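Uncharacterized protein (Bacteroides ovatus CL02T12C04, PDB 6PTM) is an exo-carrageenase of glycoside hydrolase family 42 that probably cleaves sugar units from the ends of carrageenan chains. Local coordinates at residues A[390-395]-A[418-423]; A[463-468]-A[500-505]; A[564-569]-A[614-619]; A[641-646]-A[668-673]. One frame throughout, in Å; residues are numbered along the deposited sequence.

Contact 1 of 4, residues A[390-395]-A[418-423]; sequences KTHIKI and SEIIGN
The His392 imidazole lies alongside Ile420, the two side chains pointing the same way, with ring atom CD2 3.8 Å from Ile420 CB. Ile420 and Gly422 CA both come at this ring obliquely, the Phe467 ring meets it with planes about 55° apart, and its NE2 is hydrogen-bonded to Leu286 O. The second flat group is the Glu419 carboxylate. Its OE1 accepts from Thr391 N (2.8 Å) on the anti side, slightly out of plane, and from Thr391 OG1 (2.8 Å) nearly along the C-O bond. Thr391 chi1 of 68° sets OG1 between its own backbone N and carbonyl carbon, which lets one residue offer both donors; the Glu419 chain bends back at chi2 to receive them. With an alanine here in place of Glu419, the buried amide and hydroxyl of Thr391 would probably lose the acceptor they share. Direct backbone pairing is sparse: Ile420 N bonds to Thr391 O (3.2 Å), while water 2 accepts from Ile393 N (3.0 Å) and Gly422 N (3.1 Å). Strands 391-394 and 421-423 run 21° from parallel, consistent with neighbours in the (beta/alpha)8 barrel of this family, but a carboxylate and water replace much of the usual amide-to-carbonyl pairing.

Contact 2 of 4, residues A[463-468]-A[500-505]; sequences DKVMFN and GLTATQ
Thr502 and Met466 exchange hydrogen bonds in both directions. Met466 N donates to Thr502 OG1 (2.9 Å) along a nearly straight path, 168° at the hydrogen, and Met466 O takes two donors in return: Thr502 N, in the carbonyl plane on a lone pair, and Ala503 N. The Thr502 hydroxyl reaches this amide with chi1 at -32°, well off a staggered value. A valine in its place would probably leave the buried Met466 amide without its acceptor. Farther along, regular parallel pairing follows, Asn468 N to Ala503 O (3.0 Å) and Gln505 N to Asn468 O (2.9 Å). At the other end, water 3 donates to both Lys464 O and Gly500 O.

Van der Waals contacts lie on both sides of the strands. Phe467 turns the edge of its ring to the partner backbone, CD1 lying 3.5 Å from Ala503 O; its apolar contact is made by the same atom, 3.8 Å from Ala503 CB. On the side of Asn468, Leu501 CD1 rests 3.8 Å from Asn468 CB, and Met466 SD comes within 3.8 Å of Leu501 CA.

Gly500 ends helix 486-498 in a Schellman motif, and the chain passes from there into strand 503-506 beside strand 466-471. This is a beta-alpha-beta unit, here the last of the (beta/alpha)8 barrel, next to strand 168-175.

Contact 3 of 4, residues A[564-569]-A[614-619]; sequences LRIFYT and AIVVYK
Ile566 CG1 meets Val616 CG2 at 3.6 Å where two interior strands of a five-stranded parallel sheet lie side by side. The strand order 2-1-3-4-5 is that of a flavodoxin-like fold, as in the second domain of family 42 beta-galactosidases. The two side chains cross obliquely; Val616 chi1 of -54° places CG2 between the backbone N and the carbonyl carbon, where it faces the isoleucine. On the same face Leu564 CD2 touches Ala614 CB at 3.9 Å. On the other, Phe567 makes its contact through CB, which lies 4.0 Å from Ile615 CG2 and 3.8 Å from Val617 CG2, while the ring itself leads away.

Three backbone bonds hold these side chains in register: Arg565 N to Ala614 O, Val616 N to Arg565 O and Phe567 N to Val616 O, the last 2.9 Å long and 173° at the hydrogen. Arg565 bends at chi2 and turns its guanidinium away from the partner strand, with NE bonded to Lys562 O and NH1 to Phe599 O.

Farther out, Ile586 of helix 579-590 packs on Ile566, and helix 674-687 on Leu564. Beyond the last direct backbone bond the chains separate, and water 4 bridges them, donating to Phe567 O (2.8 Å) and accepting from Tyr618 N (2.9 Å).

Contact 4 of 4, residues A[641-646]-A[668-673]; sequences VIIDNE and LIVVST
Val641 and Leu668 lie side by side and point the same way, Val641 CG1 4.1 Å from Leu668 CD1. Ile643 comes obliquely across the same leucine methyl, its CG2 3.9 Å from Leu668 CD1. The Ile643 torsion (chi1 -171°) explains that touch: CG1 extends anti to the backbone N and away from the partner strand, leaving CG2 to meet Leu668. On the opposite face Ile642 and Val671 also cross obliquely, through Ile642 CG2 and Val671 CG1 at 3.9 Å.

Past the strand ends the contact becomes polar. Asn645 stands at about a right angle to Val670, with ND2 3.3 Å from Val670 CG1, and its OD1 accepts from Ser672 OG (3.2 Å) in the carbonyl plane. Asp644 turns its carboxylate away from the second strand; OD1 receives Glu646 N from above the carboxylate plane, closing an Asx turn, and also bonds to Ser647 OG.

Between the side chains the backbones pair in regular parallel fashion, Ile669 N to Val641 O (2.8 Å), Ile643 N to Ile669 O (2.8 Å) and Val671 N to Ile643 O (2.9 Å). Helix 674-687, whose N-cap is Thr673, packs on the face of Ile642 and Ile669, and helix 625-636 on that of Val641. With 667-670 outermost within the chain, the pair forms one edge of the parallel sheet, consistent with a flavodoxin-like domain.

Contacts 1 and 2 are buried near the centre of the chain and serve one barrel: strands 421-423 and 466-471 are neighbours, joined by Ile421 O to Phe467 N, and Lys464 NZ bonds to Ser418 O. Contacts 3 and 4 share a separate parallel sheet, its strands 614-617 and 640-643 adjacent, with Asp644 OD2 accepting from Lys619 N. Contact 3 is wholly buried, whereas contact 4 lies at the sheet edge and is partly exposed. Chemistry follows place. In contact 1 a carboxylate and water replace backbone partners; in contact 2 one threonine hydroxyl does, before regular bonds follow. Contacts 3 and 4 rely on regular backbone bonds and aliphatic packing, with polar side-chain links only at the exposed end of contact 4.

Contact 1 of 4, residues A[390-395]-A[418-423]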
# COMPACT_ATOMS: atom_id res chain seq x y z
N LYS A 390 -17.43 7.03 -0.35
CA LYS A 390 -15.97 7.17 -0.52
C LYS A 390 -15.54 6.02 -1.43
O LYS A 390 -15.97 4.89 -1.18
CB LYS A 390 -15.31 7.23 0.84
CG LYS A 390 -15.78 8.32 1.79
CD LYS A 390 -14.61 8.69 2.69
CE LYS A 390 -14.87 9.29 4.05
NZ LYS A 390 -16.28 9.59 4.33
N THR A 391 -14.76 6.31 -2.46
CA THR A 391 -14.29 5.29 -3.40
C THR A 391 -12.79 5.13 -3.25
O THR A 391 -12.08 6.09 -2.89
CB THR A 391 -14.72 5.60 -4.84
OG1 THR A 391 -14.03 6.77 -5.30
CG2 THR A 391 -16.22 5.78 -4.94
N HIS A 392 -12.35 3.95 -3.65
CA HIS A 392 -10.93 3.61 -3.84
C HIS A 392 -10.83 2.46 -4.81
O HIS A 392 -11.84 1.84 -5.16
CB HIS A 392 -10.28 3.30 -2.47
CG HIS A 392 -11.03 2.32 -1.65
ND1 HIS A 392 -10.68 0.98 -1.58
CD2 HIS A 392 -12.09 2.49 -0.84
CE1 HIS A 392 -11.51 0.36 -0.77
NE2 HIS A 392 -12.40 1.28 -0.28
N ILE A 393 -9.59 2.16 -5.16
CA ILE A 393 -9.24 1.14 -6.17
C ILE A 393 -8.11 0.28 -5.58
O ILE A 393 -7.16 0.85 -4.98
CB ILE A 393 -8.84 1.87 -7.47
CG1 ILE A 393 -9.94 2.83 -7.94
CG2 ILE A 393 -8.46 0.89 -8.57
CD1 ILE A 393 -9.41 3.90 -8.92
N LYS A 394 -8.20 -1.04 -5.76
CA LYS A 394 -7.12 -1.95 -5.28
C LYS A 394 -5.96 -1.90 -6.28
O LYS A 394 -5.76 -2.85 -7.08
CB LYS A 394 -7.65 -3.35 -5.03
CG LYS A 394 -6.59 -4.31 -4.49
CD LYS A 394 -7.01 -5.73 -4.48
CE LYS A 394 -8.19 -5.98 -3.54
NZ LYS A 394 -8.52 -7.43 -3.45
N ILE A 395 -5.25 -0.78 -6.27
CA ILE A 395 -4.15 -0.52 -7.24
C ILE A 395 -2.91 -1.29 -6.79
O ILE A 395 -2.57 -1.21 -5.60
CB ILE A 395 -3.85 0.98 -7.34
CG1 ILE A 395 -5.03 1.76 -7.92
CG2 ILE A 395 -2.57 1.20 -8.12
CD1 ILE A 395 -4.92 3.24 -7.65
N SER A 418 -9.69 9.52 -5.59
CA SER A 418 -10.25 8.60 -4.57
C SER A 418 -10.35 9.29 -3.21
O SER A 418 -9.40 9.93 -2.80
CB SER A 418 -9.38 7.38 -4.47
OG SER A 418 -9.52 6.54 -5.59
N GLU A 419 -11.48 9.12 -2.54
CA GLU A 419 -11.71 9.63 -1.16
C GLU A 419 -10.81 8.86 -0.17
O GLU A 419 -10.46 9.43 0.85
CB GLU A 419 -13.19 9.60 -0.80
CG GLU A 419 -14.04 10.50 -1.66
CD GLU A 419 -14.23 10.10 -3.12
OE1 GLU A 419 -14.20 8.90 -3.44
OE2 GLU A 419 -14.41 11.01 -3.93
N ILE A 420 -10.56 7.58 -0.45
CA ILE A 420 -9.69 6.69 0.38
C ILE A 420 -8.53 6.22 -0.52
O ILE A 420 -8.81 5.93 -1.66
CB ILE A 420 -10.51 5.51 0.95
CG1 ILE A 420 -11.54 5.93 2.00
CG2 ILE A 420 -9.60 4.40 1.46
CD1 ILE A 420 -12.52 4.86 2.36
N ILE A 421 -7.30 6.21 -0.02
CA ILE A 421 -6.13 5.73 -0.81
C ILE A 421 -6.18 4.21 -0.81
O ILE A 421 -5.90 3.60 0.22
CB ILE A 421 -4.81 6.28 -0.26
CG1 ILE A 421 -4.83 7.80 -0.21
CG2 ILE A 421 -3.65 5.77 -1.09
CD1 ILE A 421 -3.66 8.39 0.53
N GLY A 422 -6.60 3.62 -1.92
CA GLY A 422 -6.62 2.17 -2.10
C GLY A 422 -5.31 1.68 -2.67
O GLY A 422 -4.66 2.44 -3.45
N ASN A 423 -4.96 0.44 -2.29
CA ASN A 423 -3.83 -0.32 -2.88
C ASN A 423 -3.87 -1.75 -2.32
O ASN A 423 -4.61 -2.00 -1.41
CB ASN A 423 -2.47 0.29 -2.57
CG ASN A 423 -2.21 0.45 -1.09
OD1 ASN A 423 -1.78 -0.49 -0.43
ND2 ASN A 423 -2.49 1.61 -0.54
O HOH W 1 -11.80 6.31 -7.00
O HOH W 2 -7.56 4.35 -4.75

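Contact 2 of 4, residues A[463-468]-A[500-505]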
# COMPACT_ATOMS: atom_id res chain seq x y z
N ASP A 463 -4.45 13.87 3.23
CA ASP A 463 -5.55 13.99 4.23
C ASP A 463 -6.61 12.91 4.06
O ASP A 463 -7.81 13.17 4.33
CB ASP A 463 -6.15 15.41 4.18
CG ASP A 463 -5.12 16.48 4.52
OD1 ASP A 463 -4.13 16.15 5.22
OD2 ASP A 463 -5.27 17.61 4.04
N LYS A 464 -6.19 11.71 3.72
CA LYS A 464 -7.05 10.55 3.43
C LYS A 464 -6.58 9.32 4.19
O LYS A 464 -5.38 9.13 4.40
CB LYS A 464 -7.07 10.22 1.93
CG LYS A 464 -7.69 11.30 1.07
CD LYS A 464 -7.52 11.02 -0.42
CE LYS A 464 -8.01 12.16 -1.28
NZ LYS A 464 -7.68 11.91 -2.69
N VAL A 465 -7.56 8.54 4.63
CA VAL A 465 -7.35 7.17 5.12
C VAL A 465 -6.71 6.37 3.98
O VAL A 465 -7.09 6.52 2.82
CB VAL A 465 -8.69 6.61 5.61
CG1 VAL A 465 -8.77 5.09 5.67
CG2 VAL A 465 -9.01 7.23 6.96
N MET A 466 -5.79 5.50 4.33
CA MET A 466 -5.21 4.54 3.39
C MET A 466 -5.66 3.12 3.76
O MET A 466 -5.42 2.65 4.89
CB MET A 466 -3.69 4.64 3.35
CG MET A 466 -3.10 3.68 2.32
SD MET A 466 -1.30 3.51 2.50
CE MET A 466 -0.79 5.14 1.94
N PHE A 467 -6.24 2.42 2.78
CA PHE A 467 -6.86 1.08 2.97
C PHE A 467 -6.20 0.10 2.01
O PHE A 467 -6.44 0.20 0.81
CB PHE A 467 -8.37 1.16 2.76
CG PHE A 467 -9.13 -0.09 3.13
CD1 PHE A 467 -8.55 -1.12 3.85
CD2 PHE A 467 -10.45 -0.22 2.76
CE1 PHE A 467 -9.27 -2.25 4.18
CE2 PHE A 467 -11.18 -1.33 3.12
CZ PHE A 467 -10.59 -2.36 3.80
N ASN A 468 -5.33 -0.75 2.54
CA ASN A 468 -4.74 -1.89 1.80
C ASN A 468 -5.73 -3.05 1.84
O ASN A 468 -5.87 -3.65 2.90
CB ASN A 468 -3.36 -2.27 2.34
CG ASN A 468 -2.67 -3.28 1.46
OD1 ASN A 468 -3.34 -4.11 0.81
ND2 ASN A 468 -1.34 -3.27 1.49
N GLY A 500 1.72 5.80 6.26
CA GLY A 500 0.34 6.24 5.98
C GLY A 500 -0.73 5.16 6.10
O GLY A 500 -1.90 5.51 6.10
N LEU A 501 -0.36 3.89 6.16
CA LEU A 501 -1.37 2.82 6.20
C LEU A 501 -2.29 2.97 7.42
O LEU A 501 -1.80 3.06 8.58
CB LEU A 501 -0.66 1.47 6.24
CG LEU A 501 -1.56 0.25 6.27
CD1 LEU A 501 -2.46 0.22 5.02
CD2 LEU A 501 -0.68 -0.98 6.34
N THR A 502 -3.60 2.88 7.17
CA THR A 502 -4.64 3.07 8.22
C THR A 502 -5.35 1.75 8.50
O THR A 502 -5.69 1.50 9.64
CB THR A 502 -5.68 4.14 7.87
OG1 THR A 502 -5.11 5.20 7.10
CG2 THR A 502 -6.28 4.71 9.13
N ALA A 503 -5.63 0.96 7.48
CA ALA A 503 -6.41 -0.28 7.61
C ALA A 503 -5.90 -1.28 6.59
O ALA A 503 -5.52 -0.85 5.50
CB ALA A 503 -7.86 0.00 7.39
N THR A 504 -5.96 -2.55 6.93
CA THR A 504 -5.49 -3.66 6.08
C THR A 504 -6.47 -4.83 6.18
O THR A 504 -6.77 -5.26 7.31
CB THR A 504 -4.10 -4.17 6.47
OG1 THR A 504 -3.25 -3.03 6.54
CG2 THR A 504 -3.59 -5.18 5.46
N GLN A 505 -6.94 -5.31 5.03
CA GLN A 505 -7.52 -6.67 4.92
C GLN A 505 -6.36 -7.53 4.43
O GLN A 505 -6.04 -7.40 3.24
CB GLN A 505 -8.71 -6.71 3.97
CG GLN A 505 -9.38 -8.08 4.02
CD GLN A 505 -10.59 -8.19 3.14
OE1 GLN A 505 -10.62 -7.69 2.01
NE2 GLN A 505 -11.60 -8.84 3.66
O HOH W 3 -3.10 7.84 5.26

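Contact 3 of 4, residues A[564-569]-A[614-619]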
# COMPACT_ATOMS: atom_id res chain seq x y z
N LEU A 564 11.69 17.58 1.58
CA LEU A 564 12.35 17.37 0.29
C LEU A 564 11.36 16.61 -0.59
O LEU A 564 10.84 15.52 -0.14
CB LEU A 564 13.66 16.62 0.49
CG LEU A 564 14.73 17.36 1.30
CD1 LEU A 564 15.88 16.42 1.62
CD2 LEU A 564 15.23 18.59 0.55
N ARG A 565 11.09 17.17 -1.76
CA ARG A 565 10.18 16.55 -2.76
C ARG A 565 10.97 16.18 -4.01
O ARG A 565 11.58 17.07 -4.63
CB ARG A 565 9.04 17.50 -3.09
CG ARG A 565 8.20 17.88 -1.88
CD ARG A 565 7.76 16.69 -1.04
NE ARG A 565 6.83 17.18 -0.03
CZ ARG A 565 5.51 17.28 -0.19
NH1 ARG A 565 4.91 16.85 -1.29
NH2 ARG A 565 4.78 17.72 0.81
N ILE A 566 10.93 14.91 -4.37
CA ILE A 566 11.56 14.43 -5.63
C ILE A 566 10.57 14.71 -6.74
O ILE A 566 9.46 14.19 -6.64
CB ILE A 566 11.89 12.94 -5.50
CG1 ILE A 566 12.94 12.72 -4.42
CG2 ILE A 566 12.32 12.34 -6.81
CD1 ILE A 566 13.09 11.29 -4.08
N PHE A 567 10.99 15.42 -7.78
CA PHE A 567 10.11 15.71 -8.95
C PHE A 567 9.82 14.44 -9.75
O PHE A 567 10.75 13.68 -10.08
CB PHE A 567 10.68 16.78 -9.87
CG PHE A 567 9.61 17.35 -10.75
CD1 PHE A 567 9.46 16.92 -12.06
CD2 PHE A 567 8.67 18.23 -10.23
CE1 PHE A 567 8.43 17.42 -12.84
CE2 PHE A 567 7.61 18.68 -10.99
CZ PHE A 567 7.52 18.31 -12.31
N TYR A 568 8.54 14.20 -10.02
CA TYR A 568 8.05 13.04 -10.81
C TYR A 568 7.23 13.59 -11.98
O TYR A 568 6.37 14.48 -11.81
CB TYR A 568 7.23 12.04 -9.97
CG TYR A 568 6.63 10.95 -10.82
CD1 TYR A 568 7.40 9.87 -11.20
CD2 TYR A 568 5.34 11.01 -11.31
CE1 TYR A 568 6.91 8.90 -12.05
CE2 TYR A 568 4.82 10.02 -12.13
CZ TYR A 568 5.61 8.97 -12.53
OH TYR A 568 5.15 7.95 -13.33
N THR A 569 7.46 13.07 -13.17
CA THR A 569 6.59 13.38 -14.34
C THR A 569 6.42 12.14 -15.22
O THR A 569 7.42 11.47 -15.50
CB THR A 569 7.09 14.55 -15.18
OG1 THR A 569 6.16 14.70 -16.26
CG2 THR A 569 8.52 14.38 -15.64
N ALA A 614 12.75 22.23 -0.52
CA ALA A 614 13.36 22.07 -1.85
C ALA A 614 12.69 20.97 -2.65
O ALA A 614 12.22 20.00 -2.04
CB ALA A 614 14.85 21.79 -1.70
N ILE A 615 12.71 21.16 -3.98
CA ILE A 615 12.42 20.10 -4.98
C ILE A 615 13.76 19.64 -5.57
O ILE A 615 14.61 20.48 -5.97
CB ILE A 615 11.43 20.65 -6.03
CG1 ILE A 615 10.08 20.97 -5.39
CG2 ILE A 615 11.32 19.72 -7.24
CD1 ILE A 615 9.11 21.72 -6.31
N VAL A 616 13.94 18.33 -5.68
CA VAL A 616 15.13 17.76 -6.35
C VAL A 616 14.65 17.22 -7.69
O VAL A 616 13.58 16.62 -7.73
CB VAL A 616 15.87 16.74 -5.48
CG1 VAL A 616 16.23 17.34 -4.14
CG2 VAL A 616 15.12 15.44 -5.29
N VAL A 617 15.39 17.50 -8.76
CA VAL A 617 15.07 17.04 -10.13
C VAL A 617 16.26 16.23 -10.63
O VAL A 617 17.36 16.80 -10.84
CB VAL A 617 14.70 18.18 -11.09
CG1 VAL A 617 14.31 17.60 -12.45
CG2 VAL A 617 13.60 19.07 -10.54
N TYR A 618 16.06 14.92 -10.75
CA TYR A 618 17.12 13.92 -10.99
C TYR A 618 16.72 13.07 -12.18
O TYR A 618 15.60 12.49 -12.14
CB TYR A 618 17.33 13.03 -9.77
CG TYR A 618 18.38 11.96 -9.90
CD1 TYR A 618 19.73 12.27 -9.98
CD2 TYR A 618 18.02 10.63 -9.93
CE1 TYR A 618 20.69 11.27 -10.09
CE2 TYR A 618 18.96 9.62 -10.04
CZ TYR A 618 20.30 9.94 -10.07
OH TYR A 618 21.19 8.93 -10.16
N LYS A 619 17.63 13.00 -13.17
CA LYS A 619 17.52 12.13 -14.37
C LYS A 619 16.08 12.16 -14.92
O LYS A 619 15.50 11.09 -15.22
CB LYS A 619 18.00 10.73 -14.00
CG LYS A 619 19.51 10.60 -13.78
CD LYS A 619 19.99 9.17 -14.05
CE LYS A 619 21.34 9.10 -14.73
NZ LYS A 619 22.36 9.58 -13.79
O HOH W 4 13.56 13.73 -9.96

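Contact 4 of 4, residues A[641-646]-A[668-673]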
# COMPACT_ATOMS: atom_id res chain seq x y z
N VAL A 641 15.21 24.86 -5.98
CA VAL A 641 15.22 23.71 -6.91
C VAL A 641 16.67 23.27 -7.11
O VAL A 641 17.52 24.13 -7.43
CB VAL A 641 14.55 24.04 -8.24
CG1 VAL A 641 14.69 22.88 -9.20
CG2 VAL A 641 13.10 24.45 -8.07
N ILE A 642 16.90 21.98 -6.92
CA ILE A 642 18.22 21.32 -7.08
C ILE A 642 18.08 20.37 -8.25
O ILE A 642 17.27 19.45 -8.17
CB ILE A 642 18.69 20.61 -5.79
CG1 ILE A 642 18.79 21.58 -4.61
CG2 ILE A 642 20.01 19.90 -6.04
CD1 ILE A 642 18.70 20.91 -3.28
N ILE A 643 18.83 20.63 -9.31
CA ILE A 643 18.64 19.93 -10.61
C ILE A 643 20.00 19.46 -11.11
O ILE A 643 21.01 20.18 -10.83
CB ILE A 643 17.90 20.82 -11.64
CG1 ILE A 643 17.51 20.04 -12.90
CG2 ILE A 643 18.69 22.07 -12.00
CD1 ILE A 643 16.40 20.69 -13.67
N ASP A 644 20.00 18.29 -11.75
CA ASP A 644 21.24 17.71 -12.32
C ASP A 644 21.43 18.30 -13.72
O ASP A 644 20.68 19.20 -14.08
CB ASP A 644 21.27 16.18 -12.24
CG ASP A 644 20.23 15.46 -13.07
OD1 ASP A 644 19.56 16.12 -13.85
OD2 ASP A 644 20.09 14.22 -12.90
N ASN A 645 22.44 17.83 -14.45
CA ASN A 645 22.78 18.37 -15.80
C ASN A 645 21.89 17.71 -16.86
O ASN A 645 21.76 18.27 -17.93
CB ASN A 645 24.27 18.21 -16.10
CG ASN A 645 25.11 19.12 -15.24
OD1 ASN A 645 25.97 18.65 -14.50
ND2 ASN A 645 24.83 20.41 -15.27
N GLU A 646 21.24 16.60 -16.54
CA GLU A 646 20.54 15.76 -17.54
C GLU A 646 19.05 16.11 -17.60
O GLU A 646 18.42 15.72 -18.57
CB GLU A 646 20.68 14.28 -17.21
CG GLU A 646 22.09 13.82 -16.84
CD GLU A 646 22.10 12.34 -16.52
OE1 GLU A 646 21.50 11.58 -17.29
OE2 GLU A 646 22.64 11.94 -15.48
N LEU A 668 18.22 28.27 -7.61
CA LEU A 668 18.30 27.21 -8.62
C LEU A 668 19.72 26.64 -8.64
O LEU A 668 20.64 27.31 -9.11
CB LEU A 668 17.87 27.75 -9.99
CG LEU A 668 18.06 26.80 -11.16
CD1 LEU A 668 17.17 25.54 -11.01
CD2 LEU A 668 17.76 27.53 -12.46
N ILE A 669 19.89 25.44 -8.12
CA ILE A 669 21.22 24.87 -7.81
C ILE A 669 21.44 23.70 -8.75
O ILE A 669 20.68 22.69 -8.70
CB ILE A 669 21.35 24.52 -6.32
CG1 ILE A 669 21.07 25.77 -5.47
CG2 ILE A 669 22.72 23.93 -6.02
CD1 ILE A 669 21.04 25.55 -3.96
N VAL A 670 22.48 23.80 -9.55
CA VAL A 670 22.84 22.75 -10.53
C VAL A 670 23.92 21.88 -9.90
O VAL A 670 24.89 22.42 -9.38
CB VAL A 670 23.25 23.36 -11.88
CG1 VAL A 670 23.49 22.29 -12.93
CG2 VAL A 670 22.20 24.38 -12.31
N VAL A 671 23.75 20.57 -9.96
CA VAL A 671 24.68 19.60 -9.34
C VAL A 671 24.98 18.52 -10.38
O VAL A 671 24.24 18.43 -11.38
CB VAL A 671 24.10 19.01 -8.04
CG1 VAL A 671 23.77 20.09 -7.04
CG2 VAL A 671 22.88 18.14 -8.31
N SER A 672 26.04 17.75 -10.17
CA SER A 672 26.57 16.77 -11.15
C SER A 672 26.44 15.35 -10.62
O SER A 672 26.47 14.42 -11.45
CB SER A 672 28.00 17.11 -11.50
OG SER A 672 28.06 18.41 -12.05
N THR A 673 26.35 15.16 -9.30
CA THR A 673 26.34 13.82 -8.67
C THR A 673 25.20 13.71 -7.66
O THR A 673 24.76 14.73 -7.12
CB THR A 673 27.66 13.48 -7.97
OG1 THR A 673 27.77 14.34 -6.83
CG2 THR A 673 28.86 13.65 -8.87